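Local coordinates for putative alpha-L-fucosidase (Bacteroides thetaiotaomicron, PDB 3EYP), which probably hydrolyses alpha-L-fucosidic bonds as a glycoside hydrolase of family 29, at residues 172-175 against 176-179; 225-228 against 229-232; 128-131 against 132-135; 105-108 against 109-113. All blocks are in the same frame, centred on the assembly; numbering follows the deposited sequence.

Contact 1: 172-175 against 176-179; sequences ELTT and PVYR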
# COMPACT_ATOMS: atom_id res chain seq x y z
N GLU A 172 10.64 22.17 7.78
CA GLU A 172 11.46 22.74 8.86
C GLU A 172 12.02 21.63 9.74
O GLU A 172 12.96 21.83 10.53
CB GLU A 172 10.66 23.71 9.77
CG GLU A 172 9.97 24.89 9.10
CD GLU A 172 9.12 25.75 10.11
OE1 GLU A 172 9.13 25.44 11.35
OE2 GLU A 172 8.48 26.73 9.64
N LEU A 173 11.42 20.46 9.64
CA LEU A 173 11.80 19.33 10.49
C LEU A 173 13.06 18.65 9.92
O LEU A 173 13.12 18.26 8.76
CB LEU A 173 10.65 18.34 10.60
CG LEU A 173 9.35 18.97 11.10
CD1 LEU A 173 8.26 17.89 11.12
CD2 LEU A 173 9.60 19.51 12.49
N THR A 174 14.08 18.59 10.76
CA THR A 174 15.39 18.11 10.35
C THR A 174 15.59 16.66 10.61
O THR A 174 14.90 16.06 11.41
CB THR A 174 16.52 18.82 11.12
OG1 THR A 174 16.39 18.54 12.51
CG2 THR A 174 16.47 20.30 10.91
N THR A 175 16.64 16.11 10.01
CA THR A 175 16.86 14.67 10.13
C THR A 175 17.03 14.24 11.58
O THR A 175 16.46 13.23 12.00
CB THR A 175 18.02 14.16 9.19
OG1 THR A 175 17.62 14.46 7.89
CG2 THR A 175 18.18 12.66 9.19
N PRO A 176 17.81 15.00 12.37
CA PRO A 176 18.02 14.59 13.76
C PRO A 176 16.75 14.60 14.63
O PRO A 176 16.66 13.84 15.58
CB PRO A 176 19.03 15.63 14.28
CG PRO A 176 19.83 16.02 13.02
CD PRO A 176 18.73 16.08 11.96
N VAL A 177 15.81 15.44 14.29
CA VAL A 177 14.45 15.43 14.90
C VAL A 177 13.73 14.09 14.65
O VAL A 177 13.28 13.41 15.57
CB VAL A 177 13.58 16.57 14.35
CG1 VAL A 177 12.06 16.39 14.73
CG2 VAL A 177 14.09 17.93 14.82
N TYR A 178 13.66 13.71 13.39
CA TYR A 178 13.05 12.43 13.02
C TYR A 178 13.81 11.26 13.66
O TYR A 178 13.21 10.20 13.99
CB TYR A 178 12.98 12.25 11.48
CG TYR A 178 11.97 13.08 10.77
CD1 TYR A 178 10.64 12.68 10.68
CD2 TYR A 178 12.36 14.24 10.08
CE1 TYR A 178 9.69 13.43 9.94
CE2 TYR A 178 11.44 15.01 9.43
CZ TYR A 178 10.11 14.61 9.34
OH TYR A 178 9.22 15.37 8.62
N ARG A 179 15.13 11.42 13.88
CA ARG A 179 15.91 10.34 14.54
C ARG A 179 15.37 10.04 15.93
O ARG A 179 15.15 8.89 16.32
CB ARG A 179 17.39 10.68 14.68
CG ARG A 179 18.27 9.48 15.11
CD ARG A 179 19.76 9.86 15.14
NE ARG A 179 20.10 10.89 16.12
CZ ARG A 179 20.58 12.12 15.89
NH1 ARG A 179 20.88 12.94 16.95
NH2 ARG A 179 20.82 12.54 14.67
O HOH W 1 11.03 16.81 6.61

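Contact 2: 225-228 against 229-232; sequences DSVA and IRDE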
# COMPACT_ATOMS: atom_id res chain seq x y z
N ASP A 225 16.88 5.86 -4.89
CA ASP A 225 17.93 6.60 -4.17
C ASP A 225 17.27 7.33 -3.01
O ASP A 225 16.20 7.89 -3.17
CB ASP A 225 18.64 7.60 -5.07
CG ASP A 225 19.72 6.95 -5.97
OD1 ASP A 225 20.06 5.77 -5.77
OD2 ASP A 225 20.18 7.64 -6.94
N SER A 226 17.91 7.33 -1.85
CA SER A 226 17.25 7.92 -0.67
C SER A 226 17.07 9.41 -0.81
O SER A 226 16.23 10.02 -0.12
CB SER A 226 17.97 7.57 0.61
OG SER A 226 19.14 8.31 0.70
N VAL A 227 17.83 10.00 -1.72
CA VAL A 227 17.74 11.46 -2.00
C VAL A 227 16.41 11.83 -2.63
O VAL A 227 15.89 12.96 -2.48
CB VAL A 227 18.96 11.97 -2.83
CG1 VAL A 227 18.88 11.50 -4.30
CG2 VAL A 227 19.10 13.49 -2.73
N ALA A 228 15.79 10.84 -3.26
CA ALA A 228 14.50 11.08 -3.90
C ALA A 228 13.48 11.36 -2.83
O ALA A 228 12.62 12.18 -3.01
CB ALA A 228 14.05 9.92 -4.79
N ILE A 229 13.56 10.65 -1.72
CA ILE A 229 12.62 10.85 -0.64
C ILE A 229 12.84 12.23 -0.06
O ILE A 229 11.91 13.02 0.16
CB ILE A 229 12.74 9.74 0.43
CG1 ILE A 229 12.27 8.43 -0.21
CG2 ILE A 229 11.95 10.15 1.73
CD1 ILE A 229 12.62 7.14 0.55
N ARG A 230 14.12 12.52 0.13
CA ARG A 230 14.56 13.75 0.77
C ARG A 230 14.07 14.97 -0.01
O ARG A 230 13.44 15.85 0.54
CB ARG A 230 16.07 13.83 0.94
CG ARG A 230 16.50 14.95 1.90
CD ARG A 230 17.96 15.14 1.82
NE ARG A 230 18.34 15.77 0.54
CZ ARG A 230 19.60 15.86 0.12
NH1 ARG A 230 19.87 16.43 -1.03
NH2 ARG A 230 20.58 15.39 0.88
N ASP A 231 14.40 14.96 -1.28
CA ASP A 231 14.05 16.05 -2.22
C ASP A 231 12.80 15.75 -3.05
O ASP A 231 12.70 15.98 -4.24
CB ASP A 231 15.24 16.34 -3.14
CG ASP A 231 16.47 16.82 -2.36
OD1 ASP A 231 16.36 17.24 -1.20
OD2 ASP A 231 17.58 16.75 -2.92
N GLU A 232 11.83 15.22 -2.34
CA GLU A 232 10.50 14.83 -2.87
C GLU A 232 10.07 15.54 -4.18
O GLU A 232 9.94 14.95 -5.27
CB GLU A 232 9.46 15.11 -1.76
CG GLU A 232 8.26 14.20 -1.78
CD GLU A 232 7.24 14.51 -0.68
OE1 GLU A 232 6.49 15.50 -0.83
OE2 GLU A 232 7.17 13.70 0.29

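Contact 3: 128-131 against 132-135; sequences DRHE and HLSP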
# COMPACT_ATOMS: atom_id res chain seq x y z
N ASP A 128 2.52 20.64 12.53
CA ASP A 128 1.39 20.92 13.49
C ASP A 128 1.08 22.38 13.52
O ASP A 128 1.84 23.21 14.09
CB ASP A 128 1.79 20.35 14.89
CG ASP A 128 0.67 20.36 15.92
OD1 ASP A 128 -0.12 21.31 15.95
OD2 ASP A 128 0.60 19.37 16.69
N ARG A 129 -0.01 22.73 12.86
CA ARG A 129 -0.41 24.12 12.73
C ARG A 129 -0.83 24.71 14.07
O ARG A 129 -0.65 25.92 14.31
CB ARG A 129 -1.53 24.29 11.70
CG ARG A 129 -1.11 24.05 10.30
CD ARG A 129 -2.29 23.88 9.41
NE ARG A 129 -1.91 23.47 8.07
CZ ARG A 129 -2.53 22.59 7.35
NH1 ARG A 129 -3.59 21.95 7.84
NH2 ARG A 129 -2.05 22.28 6.15
N HIS A 130 -1.29 23.86 14.98
CA HIS A 130 -1.86 24.36 16.24
C HIS A 130 -0.70 24.83 17.08
O HIS A 130 -0.71 25.94 17.62
CB HIS A 130 -2.72 23.29 16.98
CG HIS A 130 -3.31 23.81 18.27
ND1 HIS A 130 -4.43 24.63 18.30
CD2 HIS A 130 -2.92 23.66 19.56
CE1 HIS A 130 -4.69 24.97 19.55
NE2 HIS A 130 -3.79 24.39 20.34
N GLU A 131 0.36 24.04 17.09
CA GLU A 131 1.49 24.30 17.95
C GLU A 131 2.18 25.50 17.43
O GLU A 131 2.74 26.31 18.22
CB GLU A 131 2.42 23.09 18.05
CG GLU A 131 1.82 21.97 18.94
CD GLU A 131 1.93 22.27 20.40
OE1 GLU A 131 2.99 22.72 20.84
OE2 GLU A 131 0.95 22.03 21.11
N HIS A 132 2.12 25.63 16.11
CA HIS A 132 2.73 26.83 15.43
C HIS A 132 2.09 28.16 15.79
O HIS A 132 2.72 29.22 15.67
CB HIS A 132 2.78 26.71 13.90
CG HIS A 132 4.05 26.10 13.37
ND1 HIS A 132 5.24 26.80 13.27
CD2 HIS A 132 4.29 24.89 12.81
CE1 HIS A 132 6.17 26.03 12.72
NE2 HIS A 132 5.62 24.86 12.43
N LEU A 133 0.87 28.11 16.28
CA LEU A 133 0.15 29.34 16.72
C LEU A 133 0.80 29.93 17.97
O LEU A 133 0.62 31.10 18.27
CB LEU A 133 -1.32 29.07 17.04
CG LEU A 133 -2.20 28.63 15.83
CD1 LEU A 133 -3.65 28.37 16.21
CD2 LEU A 133 -2.05 29.70 14.76
N SER A 134 1.49 29.11 18.76
CA SER A 134 2.09 29.60 20.04
C SER A 134 3.30 30.52 19.88
O SER A 134 4.20 30.27 19.07
CB SER A 134 2.46 28.45 20.96
OG SER A 134 3.33 28.86 22.00
N PRO A 135 3.35 31.61 20.65
CA PRO A 135 4.52 32.46 20.50
C PRO A 135 5.78 31.81 20.97
O PRO A 135 6.87 32.28 20.68
CB PRO A 135 4.21 33.68 21.36
CG PRO A 135 2.97 33.36 22.15
CD PRO A 135 2.29 32.18 21.50

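Contact 4: 105-108 against 109-113; sequences VVRE and FVDAC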
# COMPACT_ATOMS: atom_id res chain seq x y z
N VAL A 105 -10.89 8.24 20.93
CA VAL A 105 -11.15 7.62 19.64
C VAL A 105 -10.02 6.63 19.27
O VAL A 105 -10.31 5.54 18.77
CB VAL A 105 -11.37 8.66 18.52
CG1 VAL A 105 -11.72 7.94 17.26
CG2 VAL A 105 -12.51 9.65 18.91
N VAL A 106 -8.81 6.96 19.62
CA VAL A 106 -7.66 6.05 19.37
C VAL A 106 -7.91 4.70 20.11
O VAL A 106 -7.80 3.65 19.53
CB VAL A 106 -6.28 6.65 19.67
CG1 VAL A 106 -5.20 5.65 19.31
CG2 VAL A 106 -5.99 7.94 18.78
N ARG A 107 -8.33 4.80 21.35
CA ARG A 107 -8.72 3.63 22.16
C ARG A 107 -9.75 2.77 21.43
O ARG A 107 -9.55 1.61 21.21
CB ARG A 107 -9.29 4.05 23.51
CG ARG A 107 -9.46 2.93 24.57
CD ARG A 107 -8.22 2.03 24.76
NE ARG A 107 -7.17 2.77 25.47
CZ ARG A 107 -5.89 2.44 25.47
NH1 ARG A 107 -5.46 1.37 24.84
NH2 ARG A 107 -5.01 3.19 26.13
N GLU A 108 -10.90 3.35 21.12
CA GLU A 108 -11.98 2.67 20.37
C GLU A 108 -11.47 1.97 19.10
O GLU A 108 -11.81 0.83 18.78
CB GLU A 108 -13.10 3.67 20.04
CG GLU A 108 -13.67 4.28 21.36
CD GLU A 108 -15.09 4.80 21.29
OE1 GLU A 108 -15.88 4.41 20.41
OE2 GLU A 108 -15.43 5.57 22.23
N PHE A 109 -10.69 2.73 18.36
CA PHE A 109 -10.04 2.25 17.14
C PHE A 109 -9.20 1.00 17.35
O PHE A 109 -9.45 -0.05 16.73
CB PHE A 109 -9.22 3.39 16.48
CG PHE A 109 -8.40 2.94 15.29
CD1 PHE A 109 -9.01 2.56 14.08
CD2 PHE A 109 -7.04 2.89 15.39
CE1 PHE A 109 -8.23 2.13 13.02
CE2 PHE A 109 -6.28 2.47 14.34
CZ PHE A 109 -6.89 2.09 13.15
N VAL A 110 -8.17 1.11 18.19
CA VAL A 110 -7.30 -0.04 18.45
C VAL A 110 -8.03 -1.18 19.13
O VAL A 110 -7.67 -2.34 18.93
CB VAL A 110 -5.98 0.24 19.27
CG1 VAL A 110 -5.09 1.25 18.57
CG2 VAL A 110 -6.28 0.64 20.68
N ASP A 111 -9.09 -0.89 19.88
CA ASP A 111 -9.86 -1.99 20.51
C ASP A 111 -10.60 -2.76 19.42
O ASP A 111 -10.57 -3.99 19.37
CB ASP A 111 -10.81 -1.50 21.61
CG ASP A 111 -10.09 -1.17 22.91
OD1 ASP A 111 -8.92 -1.56 23.11
OD2 ASP A 111 -10.70 -0.47 23.74
N ALA A 112 -11.25 -2.02 18.52
CA ALA A 112 -11.96 -2.62 17.38
C ALA A 112 -10.97 -3.41 16.48
O ALA A 112 -11.29 -4.49 15.98
CB ALA A 112 -12.76 -1.53 16.53
N CYS A 113 -9.80 -2.87 16.25
CA CYS A 113 -8.83 -3.61 15.40
C CYS A 113 -8.53 -4.95 16.03
O CYS A 113 -8.50 -5.99 15.36
CB CYS A 113 -7.52 -2.87 15.23
SG CYS A 113 -7.61 -1.43 14.07
O HOH W 2 -6.73 -0.93 24.25

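Contact 1: 172-175 against 176-179
The phenol ring of Y178 is met obliquely by two groups from 172-175. L173 CB lies 3.6 Å from Y178 CE2, and the carbonyl T174 O comes to 3.4 Å from Y178 CD2. The side chains of L173 and Y178 cross at about a right angle. Other aromatic rings lie close by: W181 meets Y178 edge-to-face, and W165 meets it with planes at about 55°. At the far end of the ring, Y178 OH bonds to a water at 3.1 Å. The same water donates a weak bond to L173 O, which also accepts from N199. Putting an alanine at Y178 would probably open a gap beside L173 and W181 and leave the water without its phenol partner.

The backbone starts a helix here. T174 is the N-cap residue. T174 OG1 sits between its backbone N and carbonyl carbon (chi1 62°), which places it 3.3 Å from V177 CG2. The next bond, R179 N to T175 O at 2.9 Å, lies in the carbonyl plane. T174 O accepts two weak bonds, from V177 N at 3.1 Å and Y178 N at 3.3 Å. The helix start is also tied through N199, to L173 O and T175 OG1, and through the water between L173 O and Y178 OH.

Contact 2: 225-228 against 229-232
V227 lays one methyl over a face of the R230 guanidinium. V227 CG2 is 3.5 Å from R230 NH1, and it sits toward the rim of the group. The same methyl is 3.6 Å from D231 OD2. V227 CG1 lies between the backbone N and the carbonyl carbon (chi1 73°), which leaves CG2 anti to that N, where it meets the charged pair. R230 bends at chi3 (71°) and grips D231 side-on with two nitrogens. R230 NE reaches D231 OD1 at 3.0 Å, from above the carboxylate plane. R230 NH1 reaches D231 OD2 at 3.0 Å on the syn side. A leucine in place of R230 would probably leave the D231 carboxylate without its paired charge and free to turn away from V227.

A228 and I229 are buried, and both touch L239 of helix 236-240. I229 CB lies 3.5 Å from S226 O. A228 O receives a CA-H...O contact from E232 CA at 3.4 Å. I229 also packs on Y201 and I250.

S226 O accepts from R230 N and, weakly, from I229 N. V227 O takes a nearly straight bond from D231 N at 2.8 Å. D231 then leaves helical angles, and E232 OE2 bonds to a glycerol, probably from the crystallisation liquor. This is a one-turn helix, 226-230, ending in a salt-bridged pair, in the connection between the parallel strands 193-195 and 253-257 of the TIM-barrel domain.

Contact 3: 128-131 against 132-135
D128 O meets H132, four places on, twice: once through a hydrogen bond and once at the ring edge. H132 N donates to D128 O at 3.2 Å. The imidazole turns an edge to that oxygen, with H132 CD2 3.2 Å from D128 O near the ring plane.

Two of the remaining backbone bonds span three residues. L133 N bonds to H130 O at 3.0 Å, and S134 N bonds to E131 O at 3.1 Å. In both, the donor stands above the carbonyl plane. L133 N also bonds weakly to R129 O, four residues back.

Side-chain capping holds the start. D128 is the N-cap, with CG anti to the backbone N (chi1 -171°). That brings OD1 to the first backbone N-H groups. D128 OD1 accepts from E131 N at 3.0 Å, which meets it from above the carboxylate plane, and, weakly, from H130 N. D128 OD2 pairs with K76, so this buried carboxylate has a charged mate as well as backbone donors.

Apolar and ring contacts are lighter. L133 CD1 approaches the H130 ring obliquely, 4.4 Å from H130 ND1. H130 stacks on Y91, and its ND1 bonds to G42 O. H132 stacks on Y137.

The short helix 129-132 follows strand 119-124. D128 and E131 touch Y142 and Y145 of helix 139-155. R129 NH1 makes a salt bridge to E39 and a hydrogen bond to G40 O, and K76 ties the N-cap to the end of the adjacent strand 70-76.

Contact 4: 105-108 against 109-113
R107 and D111 lie one turn apart, and the arginine runs past the carboxylate instead of gripping it. R107 CD is 3.7 Å from D111 OD2. The chain of R107 bends at chi2 (48°) and chi3 (73°), and its guanidinium plane is 31° from the carboxylate plane. The charged atoms do not meet: R107 NH1 and D111 OD1 are 4.9 Å apart. A water joins them, accepting from R107 NH1 at 2.7 Å and donating to D111 OD1. The distance from the water to D111 OD1, 2.5 Å, is shorter than usual, so that bond's length is doubtful. The guanidinium also has partners outside the segments: a hydrogen bond from NH2 to D156 O and a cation-pi contact with Y157.

V106 and V110 touch loosely, with V106 CG1 4.5 Å from V110 CG1. Between them in sequence, F109 reaches the sheet. Helix 105-116 is the connecting helix of a beta-alpha-beta crossover between the neighbouring parallel strands 70-76 and 119-124, a unit of the TIM barrel. V106 and F109 pack on L73, and F109, V110 and C113 on A120. One face of the F109 ring is met near its rim by C113 SG. Its edge is turned to V106 O.

E108 touches W98 and C56 and makes a salt bridge to K99. A112 sits against C56 and M60 of helix 56-65. The backbone bonds are regular: V110 N to V106 O measures 2.9 Å, and A112 N to E108 O also 2.9 Å.

All four contacts belong to the barrel domain, and they follow the chain in the order 4, 3, 1, 2. Contacts 3 and 1 come after the parallel strands 119-124 and 162-164, at the end of the barrel where TIM-barrel enzymes carry their active site. These two touch: E172 OE1 is 3.3 Å from H132 CE1, although the centres are 18 Å apart. Contact 2 is close to contact 1, with nearest atoms about 6 Å apart, and its E232 is hydrogen-bonded to a glycerol, probably from the crystallisation liquor, which may mark a pocket. Contact 4 lies on an outer helix, with centres about 29 Å from contact 1 and about 34 Å from contact 2.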